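Retinol dehydratase (Spodoptera frugiperda, PDB 1FMJ) probably converts retinol to anhydroretinol by a sulfotransferase-type reaction, binding retinol together with the nucleotide adenosine-3'-5'-diphosphate. Local coordinates at residues M180-D186 with M243-E249. Coordinates in Å, arbitrary orientation, origin at the centre of the assembly. Numbering follows the deposited sequence.
With A3P (adenosine-3'-5'-diphosphate), chain G.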
# COMPACT_ATOMS: atom_id res chain seq x y z
N MET A 180 5.77 5.17 13.26
CA MET A 180 4.97 4.81 12.10
C MET A 180 4.02 5.92 11.69
O MET A 180 3.44 6.60 12.54
CB MET A 180 4.15 3.54 12.41
CG MET A 180 3.05 3.21 11.38
SD MET A 180 2.16 1.65 11.72
CE MET A 180 3.46 0.46 11.37
N VAL A 181 3.90 6.12 10.38
CA VAL A 181 2.97 7.11 9.84
C VAL A 181 1.98 6.28 9.04
O VAL A 181 2.36 5.61 8.09
CB VAL A 181 3.66 8.12 8.90
CG1 VAL A 181 2.65 9.16 8.44
CG2 VAL A 181 4.82 8.80 9.62
N TYR A 182 0.72 6.31 9.45
CA TYR A 182 -0.29 5.54 8.76
C TYR A 182 -1.23 6.45 8.01
O TYR A 182 -1.78 7.41 8.56
CB TYR A 182 -1.07 4.69 9.76
CG TYR A 182 -2.15 3.84 9.14
CD1 TYR A 182 -1.94 2.49 8.89
CD2 TYR A 182 -3.40 4.38 8.83
CE1 TYR A 182 -2.95 1.68 8.36
CE2 TYR A 182 -4.41 3.60 8.29
CZ TYR A 182 -4.19 2.25 8.06
OH TYR A 182 -5.21 1.47 7.57
N LEU A 183 -1.42 6.14 6.73
CA LEU A 183 -2.30 6.92 5.88
C LEU A 183 -3.62 6.22 5.60
O LEU A 183 -3.65 5.00 5.36
CB LEU A 183 -1.61 7.24 4.56
CG LEU A 183 -0.96 8.63 4.43
CD1 LEU A 183 -2.04 9.70 4.51
CD2 LEU A 183 0.08 8.82 5.52
N ALA A 184 -4.70 7.00 5.66
CA ALA A 184 -6.05 6.53 5.39
C ALA A 184 -6.62 7.47 4.34
O ALA A 184 -6.21 8.62 4.23
CB ALA A 184 -6.91 6.56 6.65
N ARG A 185 -7.58 6.97 3.57
CA ARG A 185 -8.19 7.76 2.51
C ARG A 185 -9.61 7.26 2.30
O ARG A 185 -9.90 6.09 2.55
CB ARG A 185 -7.37 7.56 1.22
CG ARG A 185 -7.82 8.40 0.03
CD ARG A 185 -7.03 8.02 -1.22
NE ARG A 185 -7.38 8.86 -2.35
CZ ARG A 185 -6.91 8.71 -3.59
NH1 ARG A 185 -6.06 7.72 -3.87
NH2 ARG A 185 -7.30 9.55 -4.54
N ASP A 186 -10.50 8.15 1.86
CA ASP A 186 -11.89 7.78 1.61
C ASP A 186 -11.85 6.44 0.87
O ASP A 186 -11.20 6.33 -0.17
CB ASP A 186 -12.55 8.84 0.72
CG ASP A 186 -14.04 8.63 0.55
OD1 ASP A 186 -14.48 7.50 0.26
OD2 ASP A 186 -14.77 9.63 0.71
N MET A 243 2.95 6.96 16.74
CA MET A 243 2.01 6.76 15.64
C MET A 243 1.46 8.09 15.16
O MET A 243 1.06 8.93 15.96
CB MET A 243 0.85 5.86 16.08
CG MET A 243 -0.34 5.86 15.11
SD MET A 243 0.02 5.14 13.48
CE MET A 243 -0.50 3.47 13.74
N LEU A 244 1.44 8.27 13.84
CA LEU A 244 0.91 9.48 13.24
C LEU A 244 -0.11 9.08 12.19
O LEU A 244 0.25 8.65 11.09
CB LEU A 244 2.03 10.31 12.59
CG LEU A 244 1.55 11.54 11.80
CD1 LEU A 244 0.86 12.51 12.74
CD2 LEU A 244 2.72 12.22 11.11
N PHE A 245 -1.39 9.20 12.54
CA PHE A 245 -2.48 8.86 11.64
C PHE A 245 -2.80 10.10 10.81
O PHE A 245 -3.06 11.16 11.37
CB PHE A 245 -3.72 8.45 12.44
CG PHE A 245 -4.75 7.69 11.66
CD1 PHE A 245 -4.83 6.30 11.77
CD2 PHE A 245 -5.67 8.36 10.85
CE1 PHE A 245 -5.82 5.59 11.09
CE2 PHE A 245 -6.66 7.65 10.17
CZ PHE A 245 -6.74 6.26 10.29
N LEU A 246 -2.79 9.97 9.49
CA LEU A 246 -3.08 11.09 8.61
C LEU A 246 -4.10 10.68 7.55
O LEU A 246 -4.27 9.49 7.27
CB LEU A 246 -1.81 11.59 7.92
CG LEU A 246 -0.64 12.05 8.79
CD1 LEU A 246 0.52 12.45 7.90
CD2 LEU A 246 -1.09 13.23 9.68
N PHE A 247 -4.76 11.67 6.97
CA PHE A 247 -5.74 11.42 5.93
C PHE A 247 -5.23 12.00 4.62
O PHE A 247 -4.80 13.15 4.57
CB PHE A 247 -7.10 12.04 6.27
CG PHE A 247 -7.83 11.33 7.37
CD1 PHE A 247 -7.81 11.82 8.67
CD2 PHE A 247 -8.55 10.16 7.11
CE1 PHE A 247 -8.50 11.16 9.69
CE2 PHE A 247 -9.23 9.50 8.12
CZ PHE A 247 -9.21 10.00 9.41
N TYR A 248 -5.30 11.21 3.56
CA TYR A 248 -4.84 11.64 2.24
C TYR A 248 -5.47 12.96 1.82
O TYR A 248 -4.84 13.80 1.19
CB TYR A 248 -5.16 10.56 1.22
CG TYR A 248 -4.94 10.98 -0.22
CD1 TYR A 248 -3.66 11.12 -0.75
CD2 TYR A 248 -6.03 11.25 -1.04
CE1 TYR A 248 -3.47 11.51 -2.08
CE2 TYR A 248 -5.85 11.65 -2.36
CZ TYR A 248 -4.58 11.77 -2.87
OH TYR A 248 -4.42 12.14 -4.18
N GLU A 249 -6.73 13.15 2.18
CA GLU A 249 -7.43 14.37 1.83
C GLU A 249 -6.75 15.61 2.41
O GLU A 249 -6.65 16.64 1.74
CB GLU A 249 -8.89 14.30 2.30
CG GLU A 249 -9.78 13.32 1.53
CD GLU A 249 -9.50 11.86 1.82
OE1 GLU A 249 -8.94 11.55 2.90
OE2 GLU A 249 -9.86 11.00 0.98
P1 A3P G . -5.11 8.15 -7.51
O1P A3P G . -5.19 6.81 -8.11
O2P A3P G . -4.54 9.13 -8.46
O3P A3P G . -6.44 8.60 -7.08
P2 A3P G . -0.20 4.90 -2.74
O4P A3P G . 1.10 5.59 -2.84
O5P A3P G . -0.50 4.55 -1.33
O6P A3P G . -0.19 3.68 -3.60
O5' A3P G . -1.33 5.87 -3.26
C5' A3P G . -1.35 6.36 -4.59
C4' A3P G . -2.38 7.48 -4.75
O4' A3P G . -1.74 8.73 -4.36
C3' A3P G . -2.80 7.68 -6.20
O3' A3P G . -4.19 8.09 -6.22
C2' A3P G . -1.78 8.70 -6.67
O2' A3P G . -2.00 9.34 -7.93
C1' A3P G . -1.75 9.63 -5.47
N9 A3P G . -0.56 10.49 -5.45
C8 A3P G . 0.77 10.15 -5.63
N7 A3P G . 1.61 11.15 -5.55
C5 A3P G . 0.79 12.24 -5.29
C6 A3P G . 1.04 13.64 -5.09
N6 A3P G . 2.26 14.17 -5.12
N1 A3P G . -0.05 14.48 -4.85
C2 A3P G . -1.32 13.97 -4.82
N3 A3P G . -1.69 12.66 -4.99
C4 A3P G . -0.58 11.85 -5.23
O HOH W 1 -9.46 10.61 -1.75
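Start at Arg185, fully extended with all four chi angles near 180°, so its guanidinium reaches the nucleotide: NH2 hydrogen-bonds to A3P O3P at 2.8 Å and NH1 to A3P O3' at 3.0 Å. Tyr248, chi1 t, lays its ring over one face of that guanidinium and donates a hydrogen bond from its OH to A3P N3 (2.9 Å). Glu249, with chi1 m and chi2 p, folds back so that its OE2 accepts a hydrogen bond from Asp186 N at 3.1 Å and, through a water, meets Arg185 NE. Leading up to these residues, strands 180-184 and 243-247 run parallel, joined by five backbone hydrogen bonds from Leu244 N to Met180 O through Tyr248 N to Ala184 O. On one face Tyr182 and Phe245, both chi1 t, lie nearly parallel but slid apart, against helix 227-235; small Ala184 touches Phe245 and Phe247. On the other, Val181 packs on Leu244 and Leu246, which helix 255-265 covers. Strand 243-247 edges the parallel sheet of the sulfotransferase fold, and Arg185 and Tyr248, just past the two strands' C-terminal ends, help line the A3P pocket.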